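Local structure of SidF, inhibitor of growth family, member 3 (Legionella pneumophila subsp. pneumophila, 4FYF) at residues Y600-Y605 against C636-A641; A412-W417 against K438-R443; E224-H229 against G399-V404; K391-I396 against E403-V408; K147-L152 against A737-I742. The protein probably acts as a phosphatidylinositol phosphate phosphatase that removes phosphate from phosphoinositide lipids. The protein carries 1 engineered substitution. All blocks are in the same frame, centred on the assembly; numbering follows the deposited sequence.

Contact 1: Y600-Y605 against C636-A641; sequences YNSCAY and CELDYA. With HG (mercury (II) ion), chain E; HG (mercury (II) ion), chain D.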
# COMPACT_ATOMS: atom_id res chain seq x y z
N TYR A 600 22.66 -9.53 6.90
CA TYR A 600 22.88 -8.38 7.78
C TYR A 600 21.62 -7.51 7.88
O TYR A 600 21.15 -7.20 9.00
CB TYR A 600 24.06 -7.54 7.27
CG TYR A 600 24.29 -6.31 8.10
CD1 TYR A 600 23.58 -5.10 7.86
CD2 TYR A 600 25.18 -6.34 9.15
CE1 TYR A 600 23.77 -3.97 8.65
CE2 TYR A 600 25.39 -5.20 9.95
CZ TYR A 600 24.70 -4.03 9.70
OH TYR A 600 24.96 -2.95 10.52
N ASN A 601 21.06 -7.12 6.73
CA ASN A 601 19.96 -6.17 6.71
C ASN A 601 18.76 -6.74 7.47
O ASN A 601 18.17 -6.10 8.33
CB ASN A 601 19.59 -5.79 5.28
CG ASN A 601 20.56 -4.78 4.67
OD1 ASN A 601 21.35 -4.15 5.39
ND2 ASN A 601 20.49 -4.62 3.35
N SER A 602 18.47 -7.99 7.20
CA SER A 602 17.49 -8.69 7.98
C SER A 602 17.73 -8.61 9.50
O SER A 602 16.88 -8.06 10.23
CB SER A 602 17.34 -10.12 7.53
OG SER A 602 16.68 -10.74 8.60
N CYS A 603 18.88 -9.04 9.97
CA CYS A 603 19.21 -8.89 11.40
C CYS A 603 19.14 -7.43 11.92
O CYS A 603 18.69 -7.20 13.05
CB CYS A 603 20.60 -9.42 11.73
SG CYS A 603 20.84 -11.19 11.82
N ALA A 604 19.62 -6.46 11.11
CA ALA A 604 19.62 -5.04 11.53
C ALA A 604 18.17 -4.55 11.70
O ALA A 604 17.82 -4.01 12.74
CB ALA A 604 20.45 -4.15 10.60
N TYR A 605 17.32 -4.80 10.71
CA TYR A 605 15.91 -4.48 10.85
C TYR A 605 15.27 -5.07 12.13
O TYR A 605 14.66 -4.35 12.93
CB TYR A 605 15.17 -4.93 9.61
CG TYR A 605 15.56 -4.15 8.41
CD1 TYR A 605 15.79 -2.75 8.48
CD2 TYR A 605 15.64 -4.78 7.17
CE1 TYR A 605 16.14 -2.02 7.36
CE2 TYR A 605 16.03 -4.08 6.04
CZ TYR A 605 16.26 -2.71 6.13
OH TYR A 605 16.58 -2.06 4.97
N CYS A 636 9.89 -7.35 3.72
CA CYS A 636 10.39 -7.33 2.35
C CYS A 636 11.75 -8.06 2.21
O CYS A 636 11.97 -8.74 1.23
CB CYS A 636 10.60 -5.88 1.91
SG CYS A 636 10.63 -5.55 0.20
N GLU A 637 12.60 -8.14 3.10
CA GLU A 637 13.80 -8.99 3.10
C GLU A 637 13.46 -10.49 3.18
O GLU A 637 14.23 -11.32 2.76
CB GLU A 637 14.69 -8.76 4.36
CG GLU A 637 15.64 -7.57 4.37
CD GLU A 637 16.66 -7.53 3.24
OE1 GLU A 637 17.16 -8.58 2.77
OE2 GLU A 637 16.97 -6.40 2.84
N LEU A 638 12.37 -10.83 3.86
CA LEU A 638 12.05 -12.24 4.09
C LEU A 638 11.24 -12.68 2.92
O LEU A 638 10.77 -13.81 2.89
CB LEU A 638 11.26 -12.43 5.38
CG LEU A 638 12.00 -12.14 6.67
CD1 LEU A 638 11.11 -12.53 7.84
CD2 LEU A 638 13.40 -12.79 6.70
N ASP A 639 11.07 -11.73 1.98
CA ASP A 639 10.42 -11.95 0.70
C ASP A 639 8.91 -12.22 0.85
O ASP A 639 8.33 -12.98 0.10
CB ASP A 639 11.13 -13.09 -0.08
CG ASP A 639 10.66 -13.19 -1.54
OD1 ASP A 639 10.51 -12.13 -2.21
OD2 ASP A 639 10.46 -14.35 -1.99
N TYR A 640 8.30 -11.55 1.80
CA TYR A 640 6.85 -11.50 1.93
C TYR A 640 6.32 -10.37 1.05
O TYR A 640 7.09 -9.50 0.63
CB TYR A 640 6.56 -11.17 3.39
CG TYR A 640 7.09 -12.19 4.38
CD1 TYR A 640 7.49 -13.49 3.97
CD2 TYR A 640 7.04 -11.93 5.74
CE1 TYR A 640 7.92 -14.47 4.88
CE2 TYR A 640 7.46 -12.90 6.67
CZ TYR A 640 7.88 -14.16 6.25
OH TYR A 640 8.26 -15.06 7.21
N ALA A 641 5.02 -10.36 0.74
CA ALA A 641 4.42 -9.20 0.13
C ALA A 641 3.99 -8.23 1.25
O ALA A 641 3.16 -8.56 2.09
CB ALA A 641 3.23 -9.62 -0.72
HG HG E . 19.53 -12.32 9.79
HG HG D . 13.21 -5.70 0.56
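E637 lays its side chain against N601, S602 and Y605, and nearly all the touching in this contact is van der Waals contact with that one glutamate. Its CG comes to the edge of the Y605 ring, near the ring plane, with E637 CG 3.9 Å from Y605 CE2; ring and carboxylate planes lie 34° apart. The same CG sits 4.0 Å from the backbone N of S602. Because the chain of E637 bends at chi2 (-57°), the carboxylate turns to N601, where E637 OE2 lies 3.6 Å from N601 CB. L638 adds a lighter touch, its CD2 being 4.3 Å from S602 OG.

Helix 590-614 packs here against helix 626-637, which ends at the contact: D639 takes positive phi in a Schellman motif before the chain enters strand 641-645.

No hydrogen bond crosses the interface. The amide of N601 is bonded outside it at both ends, to the backbone N of Y675 and the backbone O of G673, while E637 OE1 receives a weak bond from H598.

Two mercury ions mark the cysteines. One is bound by C603 SG at 2.7 Å together with F599 O, the other by C636 SG at 2.6 Å.

Contact 2: A412-W417 against K438-R443; sequences ARMSSW and KNQNAR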
# COMPACT_ATOMS: atom_id res chain seq x y z
N ALA A 412 -0.49 -15.27 7.15
CA ALA A 412 -0.73 -13.88 7.58
C ALA A 412 0.24 -13.36 8.65
O ALA A 412 0.59 -14.08 9.56
CB ALA A 412 -2.15 -13.74 8.11
N ARG A 413 0.72 -12.14 8.49
CA ARG A 413 1.37 -11.42 9.55
C ARG A 413 0.80 -10.01 9.54
O ARG A 413 0.95 -9.27 8.54
CB ARG A 413 2.86 -11.34 9.32
CG ARG A 413 3.52 -12.67 9.03
CD ARG A 413 4.08 -13.23 10.30
NE ARG A 413 4.71 -14.50 10.05
CZ ARG A 413 4.09 -15.68 10.09
NH1 ARG A 413 2.79 -15.76 10.37
NH2 ARG A 413 4.77 -16.79 9.86
N MET A 414 0.16 -9.62 10.63
CA MET A 414 -0.47 -8.32 10.70
C MET A 414 -0.07 -7.59 11.94
O MET A 414 -0.06 -8.18 13.02
CB MET A 414 -1.99 -8.41 10.70
CG MET A 414 -2.65 -7.17 11.31
SD MET A 414 -4.28 -7.08 10.70
CE MET A 414 -4.65 -5.42 11.18
N SER A 415 0.19 -6.31 11.78
CA SER A 415 0.60 -5.47 12.89
C SER A 415 -0.13 -4.12 12.78
O SER A 415 -0.52 -3.70 11.68
CB SER A 415 2.10 -5.23 12.81
OG SER A 415 2.41 -4.24 11.82
N SER A 416 -0.30 -3.42 13.90
CA SER A 416 -1.10 -2.20 13.89
C SER A 416 -0.60 -1.23 14.94
O SER A 416 -0.93 -1.35 16.11
CB SER A 416 -2.55 -2.53 14.23
OG SER A 416 -3.41 -1.53 13.71
N TRP A 417 0.25 -0.29 14.51
CA TRP A 417 0.82 0.72 15.42
C TRP A 417 0.50 2.02 14.82
O TRP A 417 0.88 2.29 13.68
CB TRP A 417 2.34 0.61 15.51
CG TRP A 417 2.87 -0.54 16.35
CD1 TRP A 417 2.81 -0.68 17.75
CD2 TRP A 417 3.59 -1.74 15.88
NE1 TRP A 417 3.39 -1.86 18.14
CE2 TRP A 417 3.92 -2.51 17.09
CE3 TRP A 417 4.03 -2.20 14.66
CZ2 TRP A 417 4.62 -3.71 17.03
CZ3 TRP A 417 4.74 -3.39 14.60
CH2 TRP A 417 5.00 -4.15 15.75
N LYS A 438 -2.52 -4.45 21.71
CA LYS A 438 -1.47 -5.05 22.55
C LYS A 438 -1.16 -6.52 22.18
O LYS A 438 -0.00 -6.84 21.91
CB LYS A 438 -1.82 -4.93 24.07
CG LYS A 438 -0.63 -4.97 25.02
CD LYS A 438 -0.96 -5.45 26.47
CE LYS A 438 -0.62 -6.93 26.78
NZ LYS A 438 -0.83 -7.89 25.66
N ASN A 439 -2.20 -7.38 22.24
CA ASN A 439 -2.11 -8.83 22.01
C ASN A 439 -1.60 -9.12 20.61
O ASN A 439 -0.70 -9.94 20.42
CB ASN A 439 -3.48 -9.51 22.12
CG ASN A 439 -3.94 -9.70 23.58
OD1 ASN A 439 -3.16 -9.76 24.55
ND2 ASN A 439 -5.25 -9.88 23.72
N GLN A 440 -2.18 -8.43 19.62
CA GLN A 440 -1.89 -8.75 18.24
C GLN A 440 -0.50 -8.29 17.88
O GLN A 440 0.19 -8.97 17.16
CB GLN A 440 -2.95 -8.23 17.32
CG GLN A 440 -2.70 -8.46 15.84
CD GLN A 440 -2.23 -9.88 15.46
OE1 GLN A 440 -2.60 -10.89 16.08
NE2 GLN A 440 -1.40 -9.93 14.41
N ASN A 441 -0.05 -7.21 18.48
CA ASN A 441 1.28 -6.71 18.16
C ASN A 441 2.39 -7.55 18.77
O ASN A 441 3.40 -7.82 18.10
CB ASN A 441 1.41 -5.21 18.54
CG ASN A 441 0.76 -4.29 17.50
OD1 ASN A 441 0.70 -4.63 16.30
ND2 ASN A 441 0.30 -3.12 17.94
N ALA A 442 2.15 -8.01 19.99
CA ALA A 442 2.94 -9.07 20.63
C ALA A 442 3.04 -10.33 19.79
O ALA A 442 4.12 -10.88 19.56
CB ALA A 442 2.29 -9.45 21.96
N ARG A 443 1.87 -10.82 19.39
CA ARG A 443 1.76 -12.01 18.57
C ARG A 443 2.63 -11.73 17.34
O ARG A 443 3.50 -12.53 17.00
CB ARG A 443 0.28 -12.23 18.19
CG ARG A 443 -0.16 -13.66 17.88
CD ARG A 443 -0.23 -13.87 16.42
NE ARG A 443 -1.02 -15.02 16.02
CZ ARG A 443 -2.12 -14.95 15.26
NH1 ARG A 443 -2.61 -13.76 14.88
NH2 ARG A 443 -2.72 -16.07 14.90
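N441 meets S416 with both ends of its amide, so that one side chain of helix 438-459 pairs with the backbone of strand 403-416. Its OD1 accepts from S416 N at 2.9 Å, the donor lying in the carbonyl plane on a lone pair. N441 ND2 donates to S416 O at 2.8 Å in an almost straight bond (178°), although it approaches from well above the plane of that carbonyl.

From the preceding residue, Q440 NE2 donates to M414 O at 2.6 Å. A bend at chi2 (46°) brings the amide of Q440 to the strand, and its OE1 is also used, accepting from R443 NH1 at 3.1 Å and bonding to Y547 OH. R443 is in turn paired with D385 and E492, and S416 OG is bonded to Q360.

The indole of W417 stacks on the N441 amide with planes 17° apart, N441 CG lying 3.6 Å above the ring and offset toward its rim. W417 NE1 and N441 ND2 are both donors and do not bond.

Both N441 amide atoms being bonded and its face stacked, the rotation of this buried amide is probably fixed, and the helix start is tied to the strand end by side chain-to-backbone bonds.

Contact 3: E224-H229 against G399-V404; sequences EVNRDH and GSNTEV
V225 and N401 mark the closest backbone approach, with CA atoms 5.8 Å apart, where an irregular loop passes the turn that leads into strand 403-416. V225 fills the middle of the contact. Its CG1, anti to the backbone N (chi1 168°), rests 3.6 Å from T402 O, whereas V225 CG2, beside the backbone N, lies 3.5 Å from N401 O. The valine and E403 run past each other in opposite directions, and V225 CG2 is 3.8 Å from E403 OE1. N226 approaches the backbone of S400.

The charged part of the contact is the pair R227 and E403. They form a salt bridge, R227 NH2 to E403 OE2 at 2.7 Å, the carboxylate oxygen arriving at the edge of the guanidinium, near its plane. The two side chains cross at about a right angle, and their flat groups are 25° apart. R227 reaches this place with a bend at chi3 (-104°). Its other nitrogens have partners too: R227 NE makes a weak bond to E224 O at 3.0 Å, and NH1 donates to Y210 O.

With NH2 and NH1 bonded and NE weakly so, the guanidinium is probably held in one orientation. The pairing should stabilise the charge on both groups and fasten the 224-229 loop to the tip of the hairpin formed by strands 391-397 and 403-416.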
# COMPACT_ATOMS: atom_id res chain seq x y z
N GLU A 224 -15.46 -14.38 -17.79
CA GLU A 224 -14.53 -13.38 -18.36
C GLU A 224 -13.13 -13.47 -17.74
O GLU A 224 -13.00 -13.49 -16.52
CB GLU A 224 -15.08 -11.94 -18.26
CG GLU A 224 -15.37 -11.27 -19.61
CD GLU A 224 -16.22 -10.01 -19.50
OE1 GLU A 224 -17.36 -10.01 -19.99
OE2 GLU A 224 -15.76 -8.99 -18.92
N VAL A 225 -12.10 -13.56 -18.58
CA VAL A 225 -10.73 -13.68 -18.07
C VAL A 225 -10.26 -12.32 -17.53
O VAL A 225 -9.66 -12.24 -16.44
CB VAL A 225 -9.75 -14.30 -19.12
CG1 VAL A 225 -8.30 -14.12 -18.68
CG2 VAL A 225 -10.08 -15.78 -19.36
N ASN A 226 -10.58 -11.26 -18.28
CA ASN A 226 -10.20 -9.89 -17.88
C ASN A 226 -11.23 -9.33 -16.91
O ASN A 226 -12.37 -9.09 -17.29
CB ASN A 226 -10.01 -8.96 -19.10
CG ASN A 226 -9.00 -9.50 -20.11
OD1 ASN A 226 -9.36 -10.29 -21.01
ND2 ASN A 226 -7.73 -9.09 -19.97
N ARG A 227 -10.79 -9.14 -15.66
CA ARG A 227 -11.66 -8.83 -14.52
C ARG A 227 -11.17 -7.58 -13.74
O ARG A 227 -11.03 -7.59 -12.50
CB ARG A 227 -11.88 -10.08 -13.64
CG ARG A 227 -12.87 -11.07 -14.24
CD ARG A 227 -13.33 -12.15 -13.26
NE ARG A 227 -12.69 -13.43 -13.53
CZ ARG A 227 -11.66 -13.93 -12.85
NH1 ARG A 227 -11.13 -13.27 -11.82
NH2 ARG A 227 -11.16 -15.09 -13.21
N ASP A 228 -10.87 -6.53 -14.51
CA ASP A 228 -10.68 -5.17 -14.01
C ASP A 228 -11.88 -4.72 -13.17
O ASP A 228 -13.02 -5.17 -13.39
CB ASP A 228 -10.52 -4.18 -15.19
CG ASP A 228 -9.06 -3.86 -15.52
OD1 ASP A 228 -8.15 -4.39 -14.85
OD2 ASP A 228 -8.83 -3.07 -16.46
N HIS A 229 -11.60 -3.82 -12.22
CA HIS A 229 -12.62 -3.20 -11.34
C HIS A 229 -13.73 -2.47 -12.12
O HIS A 229 -13.46 -1.61 -12.97
CB HIS A 229 -11.90 -2.29 -10.31
CG HIS A 229 -11.40 -3.02 -9.06
ND1 HIS A 229 -10.98 -4.31 -9.08
CD2 HIS A 229 -11.25 -2.59 -7.75
CE1 HIS A 229 -10.61 -4.68 -7.84
NE2 HIS A 229 -10.78 -3.64 -7.02
N GLY A 399 -2.28 -15.27 -19.71
CA GLY A 399 -2.12 -14.68 -21.04
C GLY A 399 -3.24 -13.68 -21.13
O GLY A 399 -3.95 -13.45 -20.14
N SER A 400 -3.43 -13.06 -22.30
CA SER A 400 -4.44 -12.02 -22.40
C SER A 400 -5.88 -12.55 -22.44
O SER A 400 -6.79 -11.84 -22.07
CB SER A 400 -4.16 -11.03 -23.53
OG SER A 400 -4.34 -11.65 -24.78
N ASN A 401 -6.09 -13.79 -22.88
CA ASN A 401 -7.42 -14.36 -22.73
C ASN A 401 -7.41 -15.73 -22.14
O ASN A 401 -8.35 -16.52 -22.35
CB ASN A 401 -8.19 -14.39 -24.06
CG ASN A 401 -9.70 -14.40 -23.84
OD1 ASN A 401 -10.20 -13.75 -22.90
ND2 ASN A 401 -10.43 -15.13 -24.70
N THR A 402 -6.35 -16.01 -21.40
CA THR A 402 -6.22 -17.31 -20.76
C THR A 402 -5.99 -17.13 -19.28
O THR A 402 -5.37 -16.14 -18.83
CB THR A 402 -5.06 -18.14 -21.33
OG1 THR A 402 -3.88 -17.33 -21.33
CG2 THR A 402 -5.40 -18.69 -22.76
N GLU A 403 -6.47 -18.11 -18.53
CA GLU A 403 -6.21 -18.16 -17.12
C GLU A 403 -6.31 -19.60 -16.57
O GLU A 403 -6.72 -20.52 -17.30
CB GLU A 403 -7.09 -17.11 -16.43
CG GLU A 403 -8.00 -17.64 -15.36
CD GLU A 403 -9.45 -17.47 -15.70
OE1 GLU A 403 -9.96 -18.29 -16.49
OE2 GLU A 403 -10.05 -16.53 -15.16
N VAL A 404 -5.89 -19.80 -15.31
CA VAL A 404 -5.97 -21.10 -14.63
C VAL A 404 -6.44 -20.98 -13.18
O VAL A 404 -6.31 -19.92 -12.56
CB VAL A 404 -4.61 -21.84 -14.66
CG1 VAL A 404 -4.26 -22.26 -16.08
CG2 VAL A 404 -3.51 -20.97 -14.07

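Contact 4: K391-I396 against E403-V408; sequences KAKITI and EVETAV
I394 and V408 pack on the buried face of this antiparallel beta hairpin, I394 CG2 lying 3.5 Å from V408 CG2. On the same face I396 CB meets V404 CG2 at 3.9 Å, and I396 CG1 comes 3.8 Å from T406 OG1. V404 CG2 is placed there by chi1 of -68°, which sets it between its own backbone N and carbonyl carbon.

The backbone pairing is firm at both ends and slack in the middle. I396 N donates to V404 O at 2.9 Å, and A392 N to V408 O at 2.9 Å. Between them both bonds of the I394-T406 pair are weak, T406 N reaching I394 O only at 3.3 Å.

The opposite face is looser, K393 and E405 being exposed, though T395 is buried. K393 and E405 cross at about a right angle and meet through K393 CD and E405 OE1 at 3.6 Å, their charged atoms not in contact. T395 OG1 lies beside E405 CG.

Strand 391-397 is an outermost strand of the mixed sheet, while 403-416 is flanked on its other side by 352-360. Helix 284-311 lies against I394, T395 and I396, and helix 335-348 covers I396, V404 and T406.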
# COMPACT_ATOMS: atom_id res chain seq x y z
N LYS A 391 -5.68 -22.75 2.43
CA LYS A 391 -5.50 -22.66 1.00
C LYS A 391 -6.72 -21.96 0.44
O LYS A 391 -7.84 -22.33 0.79
CB LYS A 391 -5.46 -24.06 0.39
CG LYS A 391 -4.27 -24.91 0.79
CD LYS A 391 -4.16 -26.11 -0.13
CE LYS A 391 -4.93 -27.29 0.43
NZ LYS A 391 -4.78 -28.39 -0.55
N ALA A 392 -6.50 -20.99 -0.46
CA ALA A 392 -7.60 -20.39 -1.18
C ALA A 392 -7.65 -20.71 -2.69
O ALA A 392 -6.65 -20.58 -3.41
CB ALA A 392 -7.58 -18.88 -0.96
N LYS A 393 -8.84 -21.09 -3.17
CA LYS A 393 -9.11 -21.32 -4.58
C LYS A 393 -9.09 -19.95 -5.26
O LYS A 393 -9.74 -19.05 -4.79
CB LYS A 393 -10.46 -22.01 -4.77
CG LYS A 393 -10.41 -23.48 -5.17
CD LYS A 393 -10.50 -23.62 -6.70
CE LYS A 393 -10.36 -25.07 -7.20
NZ LYS A 393 -9.00 -25.44 -7.74
N ILE A 394 -8.34 -19.80 -6.35
CA ILE A 394 -7.95 -18.50 -6.85
C ILE A 394 -7.76 -18.58 -8.34
O ILE A 394 -7.71 -19.65 -8.88
CB ILE A 394 -6.65 -18.02 -6.08
CG1 ILE A 394 -6.95 -16.74 -5.36
CG2 ILE A 394 -5.32 -17.97 -6.90
CD1 ILE A 394 -7.46 -17.00 -3.98
N THR A 395 -7.62 -17.47 -9.02
CA THR A 395 -7.39 -17.52 -10.44
C THR A 395 -6.09 -16.81 -10.80
O THR A 395 -5.83 -15.73 -10.28
CB THR A 395 -8.63 -16.99 -11.20
OG1 THR A 395 -9.59 -18.05 -11.32
CG2 THR A 395 -8.28 -16.57 -12.58
N ILE A 396 -5.28 -17.41 -11.68
CA ILE A 396 -4.02 -16.80 -12.14
C ILE A 396 -4.16 -16.43 -13.59
O ILE A 396 -4.46 -17.27 -14.44
CB ILE A 396 -2.78 -17.76 -12.00
CG1 ILE A 396 -2.55 -18.18 -10.55
CG2 ILE A 396 -1.51 -17.13 -12.56
CD1 ILE A 396 -1.80 -17.18 -9.70
N GLU A 403 -6.47 -18.11 -18.53
CA GLU A 403 -6.21 -18.16 -17.12
C GLU A 403 -6.31 -19.60 -16.57
O GLU A 403 -6.72 -20.52 -17.30
CB GLU A 403 -7.09 -17.11 -16.43
CG GLU A 403 -8.00 -17.64 -15.36
CD GLU A 403 -9.45 -17.47 -15.70
OE1 GLU A 403 -9.96 -18.29 -16.49
OE2 GLU A 403 -10.05 -16.53 -15.16
N VAL A 404 -5.89 -19.80 -15.31
CA VAL A 404 -5.97 -21.10 -14.63
C VAL A 404 -6.44 -20.98 -13.18
O VAL A 404 -6.31 -19.92 -12.56
CB VAL A 404 -4.61 -21.84 -14.66
CG1 VAL A 404 -4.26 -22.26 -16.08
CG2 VAL A 404 -3.51 -20.97 -14.07
N GLU A 405 -6.96 -22.07 -12.63
CA GLU A 405 -7.39 -22.09 -11.24
C GLU A 405 -6.43 -22.93 -10.40
O GLU A 405 -6.16 -24.03 -10.77
CB GLU A 405 -8.80 -22.67 -11.14
CG GLU A 405 -9.89 -21.61 -11.08
CD GLU A 405 -11.23 -22.15 -10.58
OE1 GLU A 405 -11.71 -21.68 -9.50
OE2 GLU A 405 -11.78 -23.05 -11.25
N THR A 406 -5.90 -22.38 -9.29
CA THR A 406 -5.12 -23.13 -8.31
C THR A 406 -5.59 -22.79 -6.90
O THR A 406 -6.09 -21.70 -6.65
CB THR A 406 -3.69 -22.63 -8.16
OG1 THR A 406 -3.41 -21.61 -9.11
CG2 THR A 406 -2.74 -23.70 -8.25
N ALA A 407 -5.33 -23.71 -5.99
CA ALA A 407 -5.24 -23.39 -4.58
C ALA A 407 -3.92 -22.65 -4.37
O ALA A 407 -2.95 -22.96 -5.07
CB ALA A 407 -5.24 -24.69 -3.79
N VAL A 408 -3.87 -21.71 -3.42
CA VAL A 408 -2.62 -21.02 -2.96
C VAL A 408 -2.60 -21.07 -1.42
O VAL A 408 -3.64 -20.89 -0.79
CB VAL A 408 -2.54 -19.51 -3.34
CG1 VAL A 408 -1.15 -18.95 -3.06
CG2 VAL A 408 -2.85 -19.29 -4.80

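Contact 5: K147-L152 against A737-I742; sequences KVEGSL and ANFAKI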
# COMPACT_ATOMS: atom_id res chain seq x y z
N LYS A 147 -8.82 32.17 -0.53
CA LYS A 147 -9.59 32.80 -1.59
C LYS A 147 -10.20 31.78 -2.57
O LYS A 147 -11.38 31.87 -2.92
CB LYS A 147 -8.73 33.78 -2.39
CG LYS A 147 -9.02 35.26 -2.19
CD LYS A 147 -8.07 35.95 -1.25
CE LYS A 147 -7.25 36.96 -2.02
NZ LYS A 147 -7.65 38.38 -1.75
N VAL A 148 -9.38 30.88 -3.06
CA VAL A 148 -9.76 29.92 -4.06
C VAL A 148 -10.82 28.89 -3.51
O VAL A 148 -11.84 28.56 -4.18
CB VAL A 148 -8.45 29.29 -4.58
CG1 VAL A 148 -8.60 27.84 -5.07
CG2 VAL A 148 -7.85 30.20 -5.65
N GLU A 149 -10.58 28.43 -2.28
CA GLU A 149 -11.52 27.63 -1.52
C GLU A 149 -12.91 28.26 -1.56
O GLU A 149 -13.88 27.60 -1.98
CB GLU A 149 -11.04 27.44 -0.08
CG GLU A 149 -11.83 26.44 0.73
CD GLU A 149 -10.90 25.45 1.44
OE1 GLU A 149 -9.91 25.92 2.07
OE2 GLU A 149 -11.14 24.22 1.38
N GLY A 150 -12.98 29.53 -1.16
CA GLY A 150 -14.19 30.33 -1.38
C GLY A 150 -14.80 30.18 -2.79
O GLY A 150 -15.98 29.84 -2.89
N SER A 151 -14.02 30.42 -3.86
CA SER A 151 -14.53 30.22 -5.24
C SER A 151 -14.95 28.77 -5.55
O SER A 151 -15.94 28.53 -6.26
CB SER A 151 -13.50 30.63 -6.30
OG SER A 151 -12.97 31.88 -6.00
N LEU A 152 -14.15 27.82 -5.09
CA LEU A 152 -14.54 26.42 -5.26
C LEU A 152 -15.90 26.01 -4.57
O LEU A 152 -16.68 25.31 -5.20
CB LEU A 152 -13.39 25.51 -4.95
CG LEU A 152 -12.14 25.72 -5.79
CD1 LEU A 152 -11.13 24.64 -5.49
CD2 LEU A 152 -12.47 25.81 -7.25
N ALA A 737 -5.36 19.33 -0.26
CA ALA A 737 -6.17 18.10 -0.01
C ALA A 737 -7.57 18.40 0.54
O ALA A 737 -8.51 17.73 0.16
CB ALA A 737 -5.45 17.09 0.89
N ASN A 738 -7.69 19.40 1.40
CA ASN A 738 -8.98 19.91 1.83
C ASN A 738 -9.96 20.28 0.74
O ASN A 738 -11.15 20.40 1.05
CB ASN A 738 -8.80 21.13 2.72
CG ASN A 738 -8.18 20.79 4.06
OD1 ASN A 738 -8.34 19.67 4.58
ND2 ASN A 738 -7.45 21.76 4.62
N PHE A 739 -9.51 20.51 -0.51
CA PHE A 739 -10.43 20.82 -1.59
C PHE A 739 -11.35 19.64 -1.88
O PHE A 739 -12.48 19.83 -2.30
CB PHE A 739 -9.74 21.21 -2.90
CG PHE A 739 -9.07 22.56 -2.88
CD1 PHE A 739 -9.25 23.45 -1.83
CD2 PHE A 739 -8.23 22.91 -3.93
CE1 PHE A 739 -8.59 24.67 -1.82
CE2 PHE A 739 -7.55 24.11 -3.92
CZ PHE A 739 -7.76 25.01 -2.88
N ALA A 740 -10.84 18.43 -1.67
CA ALA A 740 -11.60 17.20 -1.91
C ALA A 740 -12.70 16.96 -0.86
O ALA A 740 -13.60 16.14 -1.09
CB ALA A 740 -10.67 16.00 -1.97
N LYS A 741 -12.62 17.63 0.29
CA LYS A 741 -13.74 17.61 1.23
C LYS A 741 -14.93 18.45 0.73
O LYS A 741 -16.00 17.91 0.38
CB LYS A 741 -13.31 18.00 2.66
CG LYS A 741 -13.03 16.82 3.59
CD LYS A 741 -11.55 16.44 3.63
CE LYS A 741 -11.03 16.46 5.07
NZ LYS A 741 -10.99 17.84 5.68
N ILE A 742 -14.73 19.77 0.66
CA ILE A 742 -15.74 20.75 0.23
C ILE A 742 -16.58 20.31 -0.98
O ILE A 742 -17.81 20.32 -0.90
CB ILE A 742 -15.12 22.15 -0.04
CG1 ILE A 742 -14.62 22.28 -1.49
CG2 ILE A 742 -14.09 22.52 1.06
CD1 ILE A 742 -13.67 23.42 -1.71
O HOH W 1 -7.58 24.47 3.12
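F739 reaches from the last modelled residues to helix 136-163 and meets V148, E149 and L152 of it, as well as L145. From CB the side chain leaves beside the backbone N (chi1 -71°), which carries the ring to the helix. At its root CG lies under L152 CD1, which sits over one face of the ring in a CH-pi contact, 3.9 Å from the centroid and 16° off the normal; the nearest ring atom is F739 CD2, 3.7 Å from L152 CD1. On the other flank F739 CD1 and CE1 face E149, whose OE2 comes to the edge in the ring plane, 3.8 Å from F739 CD1, with carboxylate and ring planes 87° apart. CE2 lies near both L152 CD1 and V148 CG1, and at the tip F739 CZ meets V148 CG1 at 3.7 Å.

I742 adds an apolar touch of its CD1 on L152 CB, while I742 CG2 is 3.4 Å from the carboxylate oxygen E149 OE2. No direct hydrogen bond links the segments; a water donates to E149 OE1 at 2.9 Å and accepts from N738 ND2.

Helix 71-92 packs against V148, L152 and F739, and helix 701-712 lies against A737 and A740.

In the fold
Contacts 3 and 4 are direct neighbours, their centres about 13 Å apart: they share E403 and V404, and R227 also packs on T395. Strand 403-416 carries this pair on to contact 2, which uses the far end of the same strand, about 28 Å from contact 4 between centres. Contact 1 lies about 18 Å from contact 2 between centres, and its chain runs into strand 641-645 of the same sheet. Contact 5 stands apart, about 38 Å or more from the other centres, and closes a loop of chain containing contacts 1 to 4. Mercury ions are bound at contact 1; the side chains of R227 and I394 each lie about 12 Å from a mercury ion.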